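Local coordinates for SusD-like protein BACOVA_02651 (Bacteroides ovatus, PDB 5E75) that binds polysaccharide at the cell surface and probably mediates xyloglucan binding before the glycan is transported into the periplasm for degradation, at residues 78-83 against 119-124; 439-444 against 485-490; 448-453 against 462-467. One frame throughout, in Å; residues are numbered along the deposited sequence.

Overall arrangement
The three contacts run from the packed interior to the periphery. Interaction 1, its centre about 13 Å from the chain centre, joins helices 70-95 and 103-125 through rings, methyls and a sulfur, without a polar bond between the two segments; its tyrosine hydroxyls bond instead to the main chain of Ile-132. Interaction 2, partly buried and centred about 22 Å from the chain centre, ties helix 433-441 to an extended loop with a side-chain amide and a water. Interaction 3, the outermost and also partly buried, relies mainly on backbone bonding in a beta hairpin. Along the chain, interaction 3 falls between the two segments of interaction 2, both in the SusD-family part of the sequence; interaction 1 belongs to the N-terminal part.

Interaction 1 (78-83 against 119-124); sequences GFYSVV and CAYFYM. With EDO (1,2-ethanediol), chain C.
Ala-120 provides the shallow point of this antiparallel helix pair: its methyl faces the backbone of the 78-83 helix, with CB 3.7 Å from Phe-79 O and 3.9 Å from Val-82 CB. The short side chain leaves room for larger groups to interdigitate around it. Phe-79, its CG anti to the carbonyl carbon (chi1 -65°), pushes its ring into the hollow between Tyr-123 and Met-124; CE1 lies 3.6 Å from Tyr-123 CB, while CD2 meets Met-124 CG. The Phe-79 and Tyr-123 rings are slid apart, with centroids at 5.7 Å and planes at 30°, so they barely overlap.

Met-124 fills the complementary hollow between Phe-79 and Tyr-80. A bend at chi3 (-87°) sets its CE over one face of the Tyr-80 ring, 4.0 Å from the centroid, a CH-pi contact; SD makes Met-aromatic contacts with both rings. Val-83 drives CG2 over a face of the Tyr-121 ring, 4.0 Å from its centroid. The hydroxyls of Tyr-80 and Tyr-121 converge on Ile-132 O, which fixes the outer ends of both rings. On the far side, O2 of an ethanediol, probably from the crystallisation liquor, donates to Cys-119 O at 3.0 Å and sits over the centre of the Tyr-123 ring. Such close, nearly antiparallel packing of helices 70-95 and 103-125 is consistent with the TPR-like helical framework of SusD proteins.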
loop_
_atom_site.group_PDB
_atom_site.type_symbol
_atom_site.label_atom_id
_atom_site.label_comp_id
_atom_site.label_asym_id
_atom_site.label_seq_id
_atom_site.Cartn_x
_atom_site.Cartn_y
_atom_site.Cartn_z
ATOM N N GLY A 78 15.193 2.191 0.538
ATOM C CA GLY A 78 14.181 3.083 0.014
ATOM C C GLY A 78 13.542 3.971 1.052
ATOM O O GLY A 78 13.446 5.184 0.873
ATOM N N PHE A 79 13.098 3.379 2.169
ATOM C CA PHE A 79 12.460 4.173 3.190
ATOM C C PHE A 79 13.465 5.160 3.778
ATOM O O PHE A 79 13.107 6.314 4.008
ATOM C CB PHE A 79 11.863 3.288 4.291
ATOM C CG PHE A 79 10.733 2.400 3.823
ATOM C CD1 PHE A 79 9.633 2.916 3.144
ATOM C CD2 PHE A 79 10.771 1.048 4.066
ATOM C CE1 PHE A 79 8.591 2.079 2.713
ATOM C CE2 PHE A 79 9.743 0.216 3.636
ATOM C CZ PHE A 79 8.656 0.737 2.967
ATOM N N TYR A 80 14.701 4.716 4.019
ATOM C CA TYR A 80 15.703 5.658 4.528
ATOM C C TYR A 80 16.106 6.707 3.489
ATOM O O TYR A 80 16.510 7.798 3.858
ATOM C CB TYR A 80 16.914 4.945 5.165
ATOM C CG TYR A 80 16.609 4.602 6.601
ATOM C CD1 TYR A 80 16.542 5.600 7.560
ATOM C CD2 TYR A 80 16.296 3.305 6.995
ATOM C CE1 TYR A 80 16.230 5.327 8.864
ATOM C CE2 TYR A 80 15.965 3.024 8.328
ATOM C CZ TYR A 80 15.948 4.049 9.243
ATOM O OH TYR A 80 15.618 3.782 10.559
ATOM N N SER A 81 15.945 6.408 2.208
ATOM C CA SER A 81 16.146 7.428 1.176
ATOM C C SER A 81 15.094 8.530 1.282
ATOM O O SER A 81 15.384 9.716 1.113
ATOM C CB SER A 81 16.119 6.800 -0.221
ATOM O OG SER A 81 17.285 6.038 -0.472
ATOM N N VAL A 82 13.853 8.153 1.572
ATOM C CA VAL A 82 12.813 9.148 1.820
ATOM C C VAL A 82 13.171 10.004 3.039
ATOM O O VAL A 82 13.074 11.240 2.999
ATOM C CB VAL A 82 11.405 8.502 2.017
ATOM C CG1 VAL A 82 10.365 9.579 2.296
ATOM C CG2 VAL A 82 10.990 7.699 0.797
ATOM N N VAL A 83 13.561 9.357 4.131
ATOM C CA VAL A 83 13.886 10.071 5.348
ATOM C C VAL A 83 15.034 11.038 5.105
ATOM O O VAL A 83 14.943 12.208 5.481
ATOM C CB VAL A 83 14.265 9.092 6.489
ATOM C CG1 VAL A 83 14.796 9.850 7.713
ATOM C CG2 VAL A 83 13.058 8.195 6.851
ATOM N N CYS A 119 5.314 9.147 6.420
ATOM C CA CYS A 119 4.878 7.970 5.702
ATOM C C CYS A 119 5.922 6.869 5.680
ATOM O O CYS A 119 5.590 5.695 5.858
ATOM C CB CYS A 119 4.469 8.322 4.274
ATOM S SG CYS A 119 2.936 9.307 4.134
ATOM N N ALA A 120 7.170 7.216 5.430
ATOM C CA ALA A 120 8.240 6.239 5.423
ATOM C C ALA A 120 8.363 5.541 6.774
ATOM O O ALA A 120 8.440 4.319 6.828
ATOM C CB ALA A 120 9.553 6.900 5.017
ATOM N N TYR A 121 8.372 6.309 7.857
ATOM C CA TYR A 121 8.473 5.712 9.182
ATOM C C TYR A 121 7.240 4.878 9.515
ATOM O O TYR A 121 7.360 3.856 10.171
ATOM C CB TYR A 121 8.772 6.754 10.275
ATOM C CG TYR A 121 10.235 7.073 10.409
ATOM C CD1 TYR A 121 11.145 6.090 10.745
ATOM C CD2 TYR A 121 10.728 8.352 10.173
ATOM C CE1 TYR A 121 12.493 6.354 10.856
ATOM C CE2 TYR A 121 12.080 8.626 10.291
ATOM C CZ TYR A 121 12.963 7.631 10.632
ATOM O OH TYR A 121 14.319 7.910 10.737
ATOM N N PHE A 122 6.060 5.284 9.056
ATOM C CA PHE A 122 4.851 4.507 9.342
ATOM C C PHE A 122 4.871 3.171 8.611
ATOM O O PHE A 122 4.438 2.146 9.169
ATOM C CB PHE A 122 3.603 5.334 9.014
ATOM C CG PHE A 122 2.279 4.738 9.494
ATOM C CD1 PHE A 122 2.133 4.112 10.727
ATOM C CD2 PHE A 122 1.160 4.876 8.710
ATOM C CE1 PHE A 122 0.897 3.620 11.119
ATOM C CE2 PHE A 122 -0.075 4.383 9.110
ATOM C CZ PHE A 122 -0.196 3.766 10.302
ATOM N N TYR A 123 5.390 3.123 7.383
ATOM C CA TYR A 123 5.609 1.836 6.736
ATOM C C TYR A 123 6.622 0.997 7.526
ATOM O O TYR A 123 6.386 -0.185 7.823
ATOM C CB TYR A 123 6.110 2.015 5.309
ATOM C CG TYR A 123 5.079 2.470 4.285
ATOM C CD1 TYR A 123 3.871 1.809 4.119
ATOM C CD2 TYR A 123 5.352 3.550 3.449
ATOM C CE1 TYR A 123 2.972 2.218 3.173
ATOM C CE2 TYR A 123 4.455 3.967 2.487
ATOM C CZ TYR A 123 3.260 3.289 2.345
ATOM O OH TYR A 123 2.328 3.680 1.392
ATOM N N MET A 124 7.764 1.589 7.870
ATOM C CA MET A 124 8.811 0.840 8.579
ATOM C C MET A 124 8.342 0.271 9.912
ATOM O O MET A 124 8.716 -0.846 10.296
ATOM C CB MET A 124 10.039 1.703 8.810
ATOM C CG MET A 124 10.804 1.970 7.524
ATOM S SD MET A 124 12.520 2.449 7.775
ATOM C CE MET A 124 12.290 4.175 7.964
HETATM C C1 EDO C . 0.312 5.325 5.255
HETATM O O1 EDO C . -0.267 4.025 5.201
HETATM C C2 EDO C . 1.695 5.329 4.617
HETATM O O2 EDO C . 2.699 4.942 5.556
#

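Interaction 2 (439-444 against 485-490); sequences YFNNQW and TINIEA
Directional polar bonding carries most of this contact, and Asn-441 is its centre. The carboxamide grips both main-chain polar atoms of one residue: Ile-488 N donates to Asn-441 OD1 over 2.9 Å, nearly straight at 168°, and Asn-441 ND2 donates to Ile-488 O over 3.0 Å. Both bonds fall on a lone pair in the plane of the accepting carbonyl, and Ile-488 O lies just 11° out of the amide plane of Asn-441. This near-planar pair of bonds fixes the rotation of the carboxamide and settles which end is oxygen. The side chain reaches the loop with CG anti to its own carbonyl carbon (chi1 -78°).

Water adds a second tie. One molecule donates to Asn-441 OD1 and to Ile-486 O, 2.7 Å from each, so OD1 accepts twice and the bridge extends along the loop by two residues.

Apolar packing closes the flank. The Ile-488 side chain slides past Asn-441 in the opposite direction, bringing CD1 to 3.9 Å from Phe-440 CB. Ile-493 of helix 490-493 touches both Phe-440 and Ile-488.

An alanine in place of Asn-441 would remove both amide bonds and one arm of the water bridge, and would probably loosen the loop from helix 433-441. By pairing with the N-H and C=O of a single residue, the asparagine mimics the backbone of a neighbouring strand, here joining helix 433-441 to the extended loop that leads into helix 490-493.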
loop_
_atom_site.group_PDB
_atom_site.type_symbol
_atom_site.label_atom_id
_atom_site.label_comp_id
_atom_site.label_asym_id
_atom_site.label_seq_id
_atom_site.Cartn_x
_atom_site.Cartn_y
_atom_site.Cartn_z
ATOM N N TYR A 439 -6.055 -16.131 11.870
ATOM C CA TYR A 439 -6.406 -15.657 10.533
ATOM C C TYR A 439 -5.296 -16.034 9.530
ATOM O O TYR A 439 -5.556 -16.642 8.498
ATOM C CB TYR A 439 -6.625 -14.136 10.568
ATOM C CG TYR A 439 -7.186 -13.530 9.292
ATOM C CD1 TYR A 439 -6.384 -13.362 8.164
ATOM C CD2 TYR A 439 -8.504 -13.105 9.225
ATOM C CE1 TYR A 439 -6.893 -12.825 6.997
ATOM C CE2 TYR A 439 -9.015 -12.548 8.064
ATOM C CZ TYR A 439 -8.204 -12.410 6.959
ATOM O OH TYR A 439 -8.696 -11.863 5.806
ATOM N N PHE A 440 -4.046 -15.686 9.828
ATOM C CA PHE A 440 -2.952 -15.940 8.879
ATOM C C PHE A 440 -2.789 -17.433 8.582
ATOM O O PHE A 440 -2.525 -17.816 7.442
ATOM C CB PHE A 440 -1.621 -15.380 9.402
ATOM C CG PHE A 440 -1.620 -13.903 9.677
ATOM C CD1 PHE A 440 -2.384 -13.018 8.944
ATOM C CD2 PHE A 440 -0.837 -13.411 10.696
ATOM C CE1 PHE A 440 -2.364 -11.660 9.236
ATOM C CE2 PHE A 440 -0.811 -12.068 10.985
ATOM C CZ PHE A 440 -1.583 -11.199 10.273
ATOM N N ASN A 441 -2.946 -18.262 9.610
ATOM C CA ASN A 441 -2.836 -19.707 9.457
ATOM C C ASN A 441 -4.013 -20.331 8.738
ATOM O O ASN A 441 -3.946 -21.499 8.365
ATOM C CB ASN A 441 -2.654 -20.362 10.827
ATOM C CG ASN A 441 -1.232 -20.226 11.346
ATOM O OD1 ASN A 441 -0.287 -20.620 10.681
ATOM N ND2 ASN A 441 -1.078 -19.633 12.522
ATOM N N ASN A 442 -5.075 -19.573 8.542
ATOM C CA ASN A 442 -6.235 -20.048 7.810
ATOM C C ASN A 442 -6.391 -19.444 6.430
ATOM O O ASN A 442 -7.432 -19.596 5.806
ATOM C CB ASN A 442 -7.495 -19.856 8.655
ATOM C CG ASN A 442 -7.679 -20.980 9.658
ATOM O OD1 ASN A 442 -8.118 -22.072 9.297
ATOM N ND2 ASN A 442 -7.291 -20.745 10.901
ATOM N N GLN A 443 -5.323 -18.830 5.923
ATOM C CA GLN A 443 -5.338 -18.221 4.593
ATOM C C GLN A 443 -4.864 -19.178 3.498
ATOM O O GLN A 443 -4.828 -18.819 2.338
ATOM C CB GLN A 443 -4.483 -16.954 4.581
ATOM C CG GLN A 443 -5.142 -15.763 5.235
ATOM C CD GLN A 443 -4.269 -14.532 5.154
ATOM O OE1 GLN A 443 -3.370 -14.336 5.968
ATOM N NE2 GLN A 443 -4.509 -13.703 4.150
ATOM N N TRP A 444 -4.479 -20.389 3.880
ATOM C CA TRP A 444 -3.991 -21.392 2.918
ATOM C C TRP A 444 -2.827 -20.831 2.106
ATOM O O TRP A 444 -2.758 -20.989 0.887
ATOM C CB TRP A 444 -5.107 -21.870 1.978
ATOM C CG TRP A 444 -6.189 -22.692 2.640
ATOM C CD1 TRP A 444 -6.974 -22.321 3.689
ATOM C CD2 TRP A 444 -6.613 -24.009 2.264
ATOM N NE1 TRP A 444 -7.865 -23.329 3.992
ATOM C CE2 TRP A 444 -7.656 -24.373 3.135
ATOM C CE3 TRP A 444 -6.207 -24.914 1.278
ATOM C CZ2 TRP A 444 -8.302 -25.607 3.047
ATOM C CZ3 TRP A 444 -6.855 -26.143 1.197
ATOM C CH2 TRP A 444 -7.884 -26.472 2.077
ATOM N N THR A 485 4.295 -25.991 4.887
ATOM C CA THR A 485 3.372 -25.118 5.595
ATOM C C THR A 485 3.940 -24.850 6.987
ATOM O O THR A 485 4.080 -25.759 7.807
ATOM C CB THR A 485 1.960 -25.726 5.706
ATOM O OG1 THR A 485 1.390 -25.862 4.398
ATOM C CG2 THR A 485 1.053 -24.834 6.554
ATOM N N ILE A 486 4.291 -23.594 7.223
ATOM C CA ILE A 486 4.815 -23.145 8.499
ATOM C C ILE A 486 3.641 -22.771 9.392
ATOM O O ILE A 486 2.690 -22.157 8.916
ATOM C CB ILE A 486 5.765 -21.928 8.264
ATOM C CG1 ILE A 486 7.198 -22.428 8.087
ATOM C CG2 ILE A 486 5.711 -20.904 9.394
ATOM C CD1 ILE A 486 7.380 -23.309 6.879
ATOM N N ASN A 487 3.694 -23.162 10.668
ATOM C CA ASN A 487 2.776 -22.630 11.672
ATOM C C ASN A 487 3.209 -21.200 12.001
ATOM O O ASN A 487 4.280 -20.964 12.562
ATOM C CB ASN A 487 2.775 -23.502 12.937
ATOM C CG ASN A 487 1.980 -22.898 14.060
ATOM O OD1 ASN A 487 0.830 -22.533 13.885
ATOM N ND2 ASN A 487 2.597 -22.784 15.228
ATOM N N ILE A 488 2.383 -20.242 11.614
ATOM C CA ILE A 488 2.739 -18.830 11.726
ATOM C C ILE A 488 2.528 -18.408 13.165
ATOM O O ILE A 488 1.436 -18.574 13.723
ATOM C CB ILE A 488 1.888 -17.982 10.764
ATOM C CG1 ILE A 488 2.075 -18.498 9.332
ATOM C CG2 ILE A 488 2.289 -16.514 10.846
ATOM C CD1 ILE A 488 0.981 -18.077 8.366
ATOM N N GLU A 489 3.587 -17.861 13.752
ATOM C CA GLU A 489 3.604 -17.452 15.148
ATOM C C GLU A 489 3.963 -15.977 15.290
ATOM O O GLU A 489 4.350 -15.331 14.317
ATOM C CB GLU A 489 4.620 -18.305 15.903
ATOM C CG GLU A 489 4.247 -19.782 15.974
ATOM C CD GLU A 489 5.263 -20.580 16.754
ATOM O OE1 GLU A 489 6.433 -20.585 16.345
ATOM O OE2 GLU A 489 4.891 -21.186 17.788
ATOM N N ALA A 490 3.864 -15.456 16.507
ATOM C CA ALA A 490 4.131 -14.044 16.748
ATOM C C ALA A 490 5.511 -13.627 16.243
ATOM O O ALA A 490 5.660 -12.555 15.643
ATOM C CB ALA A 490 4.002 -13.733 18.231
HETATM O O HOH W 1 0.044 -22.327 8.631
#

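Interaction 3 (448-453 against 462-467); sequences RTDAII and FGKYDT
Two sets of torsions set up this pairing. Thr-449 turns OG1 anti to its backbone N (chi1 -154°), which aims the hydroxyl at the facing strand and puts CG2 in the crowded position between the backbone N and the carbonyl carbon. Gly-463, at phi 175° and psi -137°, adopts a backbone shape that side-chain-bearing residues seldom take, and it presents its carbonyl to two donors.

Gly-463 O accepts from Thr-449 OG1 at 2.6 Å and from Ala-451 N at 2.9 Å; both donors stand above the carbonyl plane. In return Gly-463 N donates to Ala-451 O at 2.9 Å, nearly along the C=O axis, making Ala-451 and Gly-463 an antiparallel hydrogen-bonded pair. The next pair, Ile-452 with Phe-462, is non-hydrogen-bonded. Here the side chains lie alongside each other and point the same way, with Ile-452 CG1 3.8 Å from Phe-462 CD2, on the face covered by helix 286-291.

The opposite face carries Ala-451, whose CB is 3.7 Å from Tyr-465 CE2. Tyr-465 and Ile-453 meet tip to tip, OH to CG2 at 3.5 Å, and Phe-472 of strand 472-474 touches Ala-451, Ile-453 and Tyr-465. At the outer margin Asp-450 CB runs beside Lys-464 CB at 3.9 Å; the charged ends do not touch, though their opposite charges may attract weakly.

Asp-450 and Ala-451 both face Gly-463, which defines a classic beta bulge at the start of the hairpin formed by strands 451-454 and 460-465, part of a three-stranded antiparallel meander.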
loop_
_atom_site.group_PDB
_atom_site.type_symbol
_atom_site.label_atom_id
_atom_site.label_comp_id
_atom_site.label_asym_id
_atom_site.label_seq_id
_atom_site.Cartn_x
_atom_site.Cartn_y
_atom_site.Cartn_z
ATOM N N ARG A 448 -2.035 -23.122 -4.245
ATOM C CA ARG A 448 -2.441 -22.505 -5.501
ATOM C C ARG A 448 -3.068 -23.642 -6.286
ATOM O O ARG A 448 -3.059 -24.783 -5.829
ATOM C CB ARG A 448 -1.237 -21.914 -6.231
ATOM C CG ARG A 448 -0.158 -22.942 -6.491
ATOM C CD ARG A 448 1.144 -22.331 -6.909
ATOM N NE ARG A 448 2.247 -23.285 -6.810
ATOM C CZ ARG A 448 2.713 -24.016 -7.822
ATOM N NH1 ARG A 448 2.173 -23.922 -9.032
ATOM N NH2 ARG A 448 3.729 -24.847 -7.621
ATOM N N THR A 449 -3.631 -23.350 -7.447
ATOM C CA THR A 449 -4.328 -24.397 -8.182
ATOM C C THR A 449 -4.277 -24.101 -9.673
ATOM O O THR A 449 -4.174 -22.948 -10.076
ATOM C CB THR A 449 -5.756 -24.564 -7.645
ATOM O OG1 THR A 449 -6.216 -25.897 -7.903
ATOM C CG2 THR A 449 -6.723 -23.536 -8.225
ATOM N N ASP A 450 -4.325 -25.159 -10.480
ATOM C CA ASP A 450 -4.101 -25.044 -11.912
ATOM C C ASP A 450 -5.211 -24.335 -12.657
ATOM O O ASP A 450 -4.948 -23.627 -13.636
ATOM C CB ASP A 450 -3.980 -26.429 -12.535
ATOM C CG ASP A 450 -2.631 -27.062 -12.325
ATOM O OD1 ASP A 450 -1.660 -26.357 -11.988
ATOM O OD2 ASP A 450 -2.545 -28.292 -12.538
ATOM N N ALA A 451 -6.454 -24.538 -12.227
ATOM C CA ALA A 451 -7.591 -24.015 -12.955
ATOM C C ALA A 451 -8.613 -23.349 -12.062
ATOM O O ALA A 451 -9.100 -23.925 -11.089
ATOM C CB ALA A 451 -8.268 -25.135 -13.769
ATOM N N ILE A 452 -8.931 -22.120 -12.433
ATOM C CA ILE A 452 -9.998 -21.359 -11.822
ATOM C C ILE A 452 -10.956 -21.005 -12.945
ATOM O O ILE A 452 -10.566 -20.363 -13.918
ATOM C CB ILE A 452 -9.451 -20.087 -11.157
ATOM C CG1 ILE A 452 -8.448 -20.471 -10.062
ATOM C CG2 ILE A 452 -10.588 -19.265 -10.593
ATOM C CD1 ILE A 452 -7.744 -19.279 -9.457
ATOM N N ILE A 453 -12.195 -21.458 -12.836
ATOM C CA ILE A 453 -13.190 -21.227 -13.882
ATOM C C ILE A 453 -14.485 -20.710 -13.272
ATOM O O ILE A 453 -14.628 -20.688 -12.051
ATOM C CB ILE A 453 -13.452 -22.515 -14.701
ATOM C CG1 ILE A 453 -14.018 -23.618 -13.812
ATOM C CG2 ILE A 453 -12.150 -22.978 -15.345
ATOM C CD1 ILE A 453 -14.469 -24.859 -14.589
ATOM N N PHE A 462 -12.532 -23.691 -8.099
ATOM C CA PHE A 462 -11.094 -23.895 -7.952
ATOM C C PHE A 462 -10.763 -25.378 -8.051
ATOM O O PHE A 462 -11.399 -26.209 -7.391
ATOM C CB PHE A 462 -10.602 -23.353 -6.593
ATOM C CG PHE A 462 -10.932 -21.901 -6.351
ATOM C CD1 PHE A 462 -12.149 -21.535 -5.809
ATOM C CD2 PHE A 462 -10.027 -20.903 -6.671
ATOM C CE1 PHE A 462 -12.455 -20.202 -5.591
ATOM C CE2 PHE A 462 -10.336 -19.580 -6.452
ATOM C CZ PHE A 462 -11.544 -19.230 -5.927
ATOM N N GLY A 463 -9.773 -25.709 -8.873
ATOM C CA GLY A 463 -9.352 -27.087 -9.035
ATOM C C GLY A 463 -8.300 -27.235 -10.116
ATOM O O GLY A 463 -7.365 -26.452 -10.215
ATOM N N LYS A 464 -8.450 -28.260 -10.951
ATOM C CA LYS A 464 -7.486 -28.513 -12.010
ATOM C C LYS A 464 -8.177 -29.236 -13.147
ATOM O O LYS A 464 -9.335 -29.632 -13.022
ATOM C CB LYS A 464 -6.316 -29.359 -11.499
ATOM C CG LYS A 464 -6.665 -30.808 -11.205
ATOM C CD LYS A 464 -5.493 -31.539 -10.573
ATOM C CE LYS A 464 -4.512 -32.043 -11.619
ATOM N NZ LYS A 464 -3.275 -32.592 -10.996
ATOM N N TYR A 465 -7.479 -29.383 -14.261
ATOM C CA TYR A 465 -7.976 -30.226 -15.344
ATOM C C TYR A 465 -7.385 -31.631 -15.243
ATOM O O TYR A 465 -6.324 -31.834 -14.659
ATOM C CB TYR A 465 -7.663 -29.605 -16.703
ATOM C CG TYR A 465 -8.526 -28.405 -17.022
ATOM C CD1 TYR A 465 -9.893 -28.538 -17.248
ATOM C CD2 TYR A 465 -7.976 -27.141 -17.088
ATOM C CE1 TYR A 465 -10.681 -27.438 -17.536
ATOM C CE2 TYR A 465 -8.751 -26.040 -17.370
ATOM C CZ TYR A 465 -10.095 -26.188 -17.593
ATOM O OH TYR A 465 -10.852 -25.081 -17.880
ATOM N N ASP A 466 -8.098 -32.605 -15.799
ATOM C CA ASP A 466 -7.591 -33.971 -15.880
ATOM C C ASP A 466 -6.511 -33.978 -16.956
ATOM O O ASP A 466 -6.177 -32.929 -17.514
ATOM C CB ASP A 466 -8.729 -34.932 -16.252
ATOM C CG ASP A 466 -8.497 -36.368 -15.772
ATOM O OD1 ASP A 466 -7.450 -36.679 -15.166
ATOM O OD2 ASP A 466 -9.393 -37.202 -16.023
ATOM N N THR A 467 -5.979 -35.160 -17.256
ATOM C CA THR A 467 -4.935 -35.297 -18.269
ATOM C C THR A 467 -5.337 -34.671 -19.609
ATOM O O THR A 467 -4.485 -34.173 -20.340
ATOM C CB THR A 467 -4.579 -36.776 -18.508
ATOM O OG1 THR A 467 -5.701 -37.452 -19.086
ATOM C CG2 THR A 467 -4.191 -37.460 -17.203
#